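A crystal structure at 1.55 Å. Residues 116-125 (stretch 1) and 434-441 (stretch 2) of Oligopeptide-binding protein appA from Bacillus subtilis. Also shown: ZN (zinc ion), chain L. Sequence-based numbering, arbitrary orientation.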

# COMPACT_ATOMS: atom_id res chain seq x y z
N LYS A 116 7.14 18.52 -2.38
CA LYS A 116 8.05 17.55 -2.99
C LYS A 116 7.71 16.07 -2.72
O LYS A 116 8.54 15.20 -2.94
CB LYS A 116 9.50 17.87 -2.56
CG LYS A 116 9.94 19.20 -3.08
CD LYS A 116 11.34 19.64 -2.63
CE LYS A 116 11.68 21.00 -3.23
NZ LYS A 116 10.53 21.98 -3.14
N GLY A 117 6.49 15.78 -2.33
CA GLY A 117 6.07 14.42 -2.01
C GLY A 117 5.61 13.65 -3.23
O GLY A 117 5.51 14.20 -4.32
N GLU A 118 5.34 12.36 -3.01
CA GLU A 118 4.84 11.45 -4.05
C GLU A 118 3.32 11.27 -4.05
O GLU A 118 2.83 10.45 -4.82
CB GLU A 118 5.49 10.06 -3.91
CG GLU A 118 6.89 9.95 -4.54
CD GLU A 118 8.00 10.62 -3.72
OE1 GLU A 118 8.16 10.26 -2.54
OE2 GLU A 118 8.72 11.48 -4.28
N ARG A 119 2.60 12.03 -3.22
CA ARG A 119 1.15 11.86 -3.06
C ARG A 119 0.34 12.91 -3.79
O ARG A 119 -0.86 13.10 -3.49
CB ARG A 119 0.77 11.82 -1.57
CG ARG A 119 1.33 10.62 -0.82
CD ARG A 119 0.86 9.34 -1.42
NE ARG A 119 1.02 8.22 -0.52
CZ ARG A 119 0.55 7.01 -0.78
NH1 ARG A 119 -0.16 6.80 -1.87
NH2 ARG A 119 0.76 6.04 0.07
N GLY A 120 0.92 13.55 -4.80
CA GLY A 120 0.22 14.61 -5.53
C GLY A 120 -1.11 14.18 -6.15
O GLY A 120 -2.03 14.98 -6.18
N SER A 121 -1.18 12.94 -6.62
CA SER A 121 -2.37 12.35 -7.29
C SER A 121 -3.63 12.46 -6.43
O SER A 121 -4.73 12.70 -6.93
CB SER A 121 -2.13 10.86 -7.58
OG SER A 121 -2.91 10.47 -8.71
N THR A 122 -3.45 12.31 -5.13
CA THR A 122 -4.54 12.35 -4.19
C THR A 122 -5.21 13.72 -4.08
O THR A 122 -6.39 13.82 -3.67
CB THR A 122 -4.01 11.87 -2.84
OG1 THR A 122 -3.42 10.56 -3.01
CG2 THR A 122 -5.14 11.81 -1.80
N TYR A 123 -4.48 14.78 -4.41
CA TYR A 123 -4.91 16.17 -4.19
C TYR A 123 -5.04 16.97 -5.46
O TYR A 123 -5.51 18.11 -5.42
CB TYR A 123 -3.99 16.90 -3.17
CG TYR A 123 -3.79 16.09 -1.91
CD1 TYR A 123 -2.70 15.25 -1.78
CD2 TYR A 123 -4.78 16.06 -0.89
CE1 TYR A 123 -2.52 14.46 -0.67
CE2 TYR A 123 -4.61 15.24 0.24
CZ TYR A 123 -3.46 14.45 0.34
OH TYR A 123 -3.30 13.61 1.44
N GLU A 124 -4.65 16.41 -6.60
CA GLU A 124 -4.60 17.25 -7.80
C GLU A 124 -5.96 17.73 -8.33
O GLU A 124 -6.02 18.64 -9.17
CB GLU A 124 -3.79 16.60 -8.91
CG GLU A 124 -4.23 15.28 -9.34
CD GLU A 124 -3.42 14.81 -10.54
OE1 GLU A 124 -2.46 15.53 -10.90
OE2 GLU A 124 -3.73 13.76 -11.14
N MET A 125 -7.03 17.11 -7.87
CA MET A 125 -8.36 17.58 -8.21
C MET A 125 -8.75 18.84 -7.42
O MET A 125 -9.72 19.47 -7.79
CB MET A 125 -9.41 16.49 -8.02
CG MET A 125 -9.84 16.22 -6.58
SD MET A 125 -8.51 15.48 -5.60
CE MET A 125 -8.48 13.84 -6.24
N SER A 434 1.37 10.18 -16.40
CA SER A 434 1.59 11.42 -15.64
C SER A 434 2.14 11.15 -14.24
O SER A 434 2.65 12.09 -13.61
CB SER A 434 0.29 12.23 -15.53
OG SER A 434 -0.65 11.63 -14.64
N GLN A 435 2.04 9.91 -13.76
CA GLN A 435 2.44 9.56 -12.40
C GLN A 435 3.83 8.98 -12.29
O GLN A 435 4.24 8.55 -11.24
CB GLN A 435 1.41 8.60 -11.79
CG GLN A 435 0.01 9.22 -11.71
CD GLN A 435 -0.00 10.58 -11.04
OE1 GLN A 435 -0.43 11.62 -11.62
NE2 GLN A 435 0.47 10.60 -9.80
N ILE A 436 4.57 9.00 -13.40
CA ILE A 436 5.93 8.52 -13.39
C ILE A 436 6.87 9.49 -12.66
O ILE A 436 7.64 9.08 -11.78
CB ILE A 436 6.44 8.31 -14.83
CG1 ILE A 436 5.67 7.18 -15.53
CG2 ILE A 436 7.93 7.98 -14.83
CD1 ILE A 436 6.00 7.09 -17.05
N LYS A 437 6.82 10.76 -13.03
CA LYS A 437 7.82 11.71 -12.56
C LYS A 437 7.80 11.91 -11.05
O LYS A 437 8.86 11.97 -10.41
CB LYS A 437 7.67 13.06 -13.26
CG LYS A 437 8.77 14.05 -12.92
CD LYS A 437 8.54 15.39 -13.62
CE LYS A 437 9.70 16.37 -13.38
NZ LYS A 437 9.83 17.36 -14.50
N LYS A 438 6.61 12.04 -10.48
CA LYS A 438 6.50 12.33 -9.05
C LYS A 438 5.47 11.47 -8.32
O LYS A 438 5.10 11.81 -7.21
CB LYS A 438 6.16 13.80 -8.81
CG LYS A 438 6.93 14.82 -9.63
CD LYS A 438 6.32 16.21 -9.48
CE LYS A 438 7.15 17.26 -10.17
NZ LYS A 438 6.80 18.64 -9.70
N GLY A 439 5.03 10.37 -8.92
CA GLY A 439 4.04 9.49 -8.30
C GLY A 439 4.43 8.04 -8.24
O GLY A 439 5.62 7.70 -8.16
N LEU A 440 3.43 7.17 -8.28
CA LEU A 440 3.61 5.75 -8.03
C LEU A 440 3.79 4.86 -9.26
O LEU A 440 3.75 3.65 -9.16
CB LEU A 440 2.41 5.23 -7.23
CG LEU A 440 1.97 6.00 -5.98
CD1 LEU A 440 0.86 5.24 -5.24
CD2 LEU A 440 3.11 6.25 -5.06
N ASN A 441 4.02 5.48 -10.43
CA ASN A 441 4.27 4.70 -11.67
C ASN A 441 5.77 4.45 -11.75
O ASN A 441 6.46 4.96 -12.65
CB ASN A 441 3.69 5.41 -12.90
CG ASN A 441 3.68 4.55 -14.18
OD1 ASN A 441 4.35 3.52 -14.26
ND2 ASN A 441 2.90 5.00 -15.16
ZN ZN L . 10.05 10.89 -1.69
O HOH W 1 9.63 12.93 -1.25
O HOH W 2 3.35 13.89 -6.24
O HOH W 3 11.03 11.64 -3.10
O HOH W 4 9.97 10.60 0.30
O HOH W 5 10.58 8.57 -1.28

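Two stretches separated by more than three hundred residues in sequence meet here over a small area, about 308 Å² counting both sides, and no direct hydrogen bond joins them. The contact rests on backbone packing, one shared water and a few side chains.

Glu118 covers the most surface, and its backbone makes the closest approach. Its CA lies 4.7 Å from the CA of Gly439, the nearest such pair across the stretches. Glu118 CA also approaches Lys438 O to 3.2 Å, and the angle of 149° at the hydrogen marks a CA-H...O contact, a weak interaction that needs the two backbones to come close. The CA-to-CB bond runs sideways to the other stretch; further out, OE1 of Glu118 binds ZN at 2.2 Å, while OE2 of Glu118 accepts a hydrogen bond from water 3 at 2.6 Å, and that water is itself a zinc ligand. The same side chain packs near its base, with Glu118 CG 3.7 Å from Lys438 O, and binds the metal at its end.

Lys438 O serves a second purpose. Water 2 donates to Lys438 O (2.9 Å) and to Gly117 O (2.9 Å) and accepts from Gly120 N (2.8 Å). The two carbonyl oxygens, Gly117 O and Lys438 O, stand 3.8 Å apart and cannot bond to each other; a water with two protons to give satisfies both. The Lys438 side chain starts sideways and its end leads away, so the close approach is made by the carbonyl.

Gln435, second in covered area, leaves its CA sideways and then bends back through two m rotamers, so that Gln435 NE2 comes within 3.4 Å of Ser121 CB. This is packing, and Ser121 OG finds its hydrogen bond elsewhere in the structure. Within its own stretch, Gln435 O accepts from Asn441 N at 3.2 Å and, weakly, from Gly439 N at 3.1 Å. The folded amide sets a condition on Gly439, because an ideal CB there would sit 2.6 Å from Gln435 NE2. That clash lies within the stretch, not across the contact.

Leu440 CD2 lies 4.2 Å from Glu118 O, and Leu440 CD1 lies 3.9 Å from Arg119 NH1, oblique to the guanidinium. Arg119 points away at CB, yet its end returns to meet the leucine, with its polar nitrogens hydrogen-bonded elsewhere.

The rules are close backbones, a water between carbonyls and, at Gln435, Leu440 and Arg119, side-chain ends that come nearer than their CB direction suggests.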